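Long-range contact in chitinase (Chromobacterium violaceum, PDB 4TXG), which probably hydrolyses the glycosidic bonds of chitin as a family 18 glycoside hydrolase, with a likely carbohydrate-binding module: residues 399-407 with 490-498. Numbering follows the deposited sequence.
Sequences LHGAWNRFV and GLTECGDGA
G495 lies against the type I turn G401-N404, and the backbones meet there with little between them. G495 N donates to A402 O (2.8 Å), approaching from above the carbonyl plane, with a bent N-H...O angle of 136°. Glycine suits this place because a CB would run into N404 O; without one, G495 CA comes within 3.3 Å of that oxygen in a CA-H...O contact. A second such contact, nearly straight at 173°, joins C494 CA to W403 O. The small methyl of A402 completes the tight part, its CB resting 3.6 Å from G497 CA, where again no side chain intervenes.

Packing is looser on the flanks. L491 reaches W403 only with CD1, 4.2 Å from W403 CB; within its own segment the indole sits closely on G401 CA, toward its rim. On the more open side, where E493 is exposed, R405 NH1 and E493 OE2 stand 4.0 Å apart, too far for a salt bridge, their flat groups turned 71° from one another. A water joins them: it donates to E493 OE2 and accepts from both R405 NH1 and R405 N. R405 CG, between the backbone N and the carbonyl carbon, lies over the F406 ring centre. The Asx turn, F406 N to N404 OD1, shapes the backbone here.

Segment 399-407 links TIM-barrel strand 391-395 to helix 420-424, on which N404 and F406 pack; 490-498 follows strand 466-468, an edge of a small antiparallel sheet, whose W468 touches A402 and hydrogen-bonds N404 O through NE1.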
# COMPACT_ATOMS: atom_id res chain seq x y z
N LEU A 399 1.75 6.05 10.02
CA LEU A 399 0.46 6.12 10.69
C LEU A 399 0.46 7.25 11.72
O LEU A 399 -0.60 7.81 12.04
CB LEU A 399 0.11 4.79 11.38
CG LEU A 399 -0.07 3.59 10.43
CD1 LEU A 399 -0.26 2.29 11.22
CD2 LEU A 399 -1.24 3.84 9.50
N HIS A 400 1.64 7.57 12.23
CA HIS A 400 1.87 8.71 13.11
C HIS A 400 3.20 9.37 12.73
O HIS A 400 4.11 8.69 12.27
CB HIS A 400 1.89 8.28 14.59
CG HIS A 400 0.54 7.93 15.13
ND1 HIS A 400 -0.46 8.86 15.29
CD2 HIS A 400 0.02 6.75 15.55
CE1 HIS A 400 -1.54 8.27 15.76
NE2 HIS A 400 -1.27 6.99 15.93
N GLY A 401 3.30 10.67 12.94
CA GLY A 401 4.48 11.42 12.54
C GLY A 401 4.29 12.88 12.90
O GLY A 401 3.21 13.27 13.33
N ALA A 402 5.32 13.69 12.69
CA ALA A 402 5.34 15.04 13.25
C ALA A 402 4.54 16.07 12.44
O ALA A 402 4.58 17.27 12.74
CB ALA A 402 6.78 15.51 13.40
N TRP A 403 3.78 15.61 11.46
CA TRP A 403 2.77 16.46 10.82
C TRP A 403 1.63 16.77 11.80
O TRP A 403 0.87 17.72 11.60
CB TRP A 403 2.23 15.80 9.54
CG TRP A 403 1.92 14.34 9.71
CD1 TRP A 403 0.74 13.80 10.13
CD2 TRP A 403 2.80 13.24 9.47
NE1 TRP A 403 0.83 12.43 10.16
CE2 TRP A 403 2.08 12.06 9.75
CE3 TRP A 403 4.13 13.13 9.02
CZ2 TRP A 403 2.64 10.79 9.62
CZ3 TRP A 403 4.68 11.86 8.89
CH2 TRP A 403 3.94 10.72 9.19
N ASN A 404 1.50 15.97 12.86
CA ASN A 404 0.63 16.37 13.96
C ASN A 404 1.23 16.04 15.32
O ASN A 404 2.33 15.51 15.42
CB ASN A 404 -0.77 15.76 13.81
CG ASN A 404 -0.79 14.24 13.91
OD1 ASN A 404 -0.22 13.66 14.83
ND2 ASN A 404 -1.46 13.59 12.96
N ARG A 405 0.49 16.36 16.37
CA ARG A 405 1.03 16.36 17.72
C ARG A 405 0.98 15.01 18.44
O ARG A 405 1.49 14.89 19.55
CB ARG A 405 0.28 17.38 18.57
CG ARG A 405 -1.15 16.94 18.92
CD ARG A 405 -1.91 18.10 19.56
NE ARG A 405 -3.28 17.73 19.92
CZ ARG A 405 -4.31 17.79 19.09
NH1 ARG A 405 -4.13 18.19 17.83
NH2 ARG A 405 -5.52 17.45 19.50
N PHE A 406 0.35 14.00 17.83
CA PHE A 406 0.12 12.75 18.54
C PHE A 406 1.33 11.83 18.44
O PHE A 406 1.61 11.25 17.39
CB PHE A 406 -1.13 12.06 18.00
CG PHE A 406 -2.38 12.88 18.15
CD1 PHE A 406 -2.94 13.07 19.41
CD2 PHE A 406 -2.97 13.48 17.05
CE1 PHE A 406 -4.09 13.84 19.55
CE2 PHE A 406 -4.12 14.25 17.20
CZ PHE A 406 -4.67 14.43 18.45
N VAL A 407 2.07 11.72 19.54
CA VAL A 407 3.31 10.98 19.57
C VAL A 407 3.06 9.48 19.70
O VAL A 407 2.43 9.04 20.66
CB VAL A 407 4.20 11.45 20.73
CG1 VAL A 407 5.52 10.68 20.72
CG2 VAL A 407 4.44 12.96 20.65
N GLY A 490 2.02 24.57 3.79
CA GLY A 490 0.80 23.84 3.52
C GLY A 490 0.06 23.37 4.77
O GLY A 490 -1.16 23.24 4.74
N LEU A 491 0.80 23.11 5.85
CA LEU A 491 0.20 22.70 7.11
C LEU A 491 -0.28 23.90 7.93
O LEU A 491 0.38 24.93 7.96
CB LEU A 491 1.19 21.88 7.94
CG LEU A 491 1.72 20.58 7.33
CD1 LEU A 491 2.57 19.83 8.34
CD2 LEU A 491 0.57 19.73 6.83
N THR A 492 -1.42 23.75 8.60
CA THR A 492 -1.96 24.81 9.46
C THR A 492 -1.78 24.46 10.93
O THR A 492 -2.09 25.26 11.82
CB THR A 492 -3.45 25.07 9.19
OG1 THR A 492 -4.17 23.82 9.18
CG2 THR A 492 -3.64 25.77 7.84
N GLU A 493 -1.33 23.24 11.18
CA GLU A 493 -0.91 22.81 12.50
C GLU A 493 0.19 21.78 12.29
O GLU A 493 0.29 21.22 11.20
CB GLU A 493 -2.07 22.22 13.30
CG GLU A 493 -2.53 20.86 12.80
CD GLU A 493 -3.57 20.21 13.69
OE1 GLU A 493 -4.49 20.92 14.15
OE2 GLU A 493 -3.47 18.99 13.94
N CYS A 494 1.00 21.53 13.30
CA CYS A 494 2.02 20.48 13.16
C CYS A 494 2.48 20.01 14.53
O CYS A 494 2.20 20.66 15.54
CB CYS A 494 3.22 20.99 12.36
SG CYS A 494 4.13 22.31 13.18
N GLY A 495 3.16 18.87 14.55
CA GLY A 495 3.87 18.46 15.75
C GLY A 495 5.23 19.15 15.78
O GLY A 495 5.62 19.80 14.82
N ASP A 496 5.95 19.01 16.89
CA ASP A 496 7.30 19.57 17.00
C ASP A 496 8.30 18.51 16.55
O ASP A 496 8.74 17.71 17.35
CB ASP A 496 7.58 20.02 18.43
CG ASP A 496 8.68 21.07 18.52
OD1 ASP A 496 9.29 21.41 17.49
OD2 ASP A 496 8.92 21.56 19.64
N GLY A 497 8.61 18.49 15.25
CA GLY A 497 9.47 17.46 14.70
C GLY A 497 10.88 17.49 15.25
O GLY A 497 11.43 18.56 15.51
N ALA A 498 11.48 16.32 15.45
CA ALA A 498 12.84 16.26 15.96
C ALA A 498 13.80 16.77 14.88
O ALA A 498 13.51 16.69 13.69
CB ALA A 498 13.20 14.84 16.38
O HOH W 1 -1.89 18.11 15.87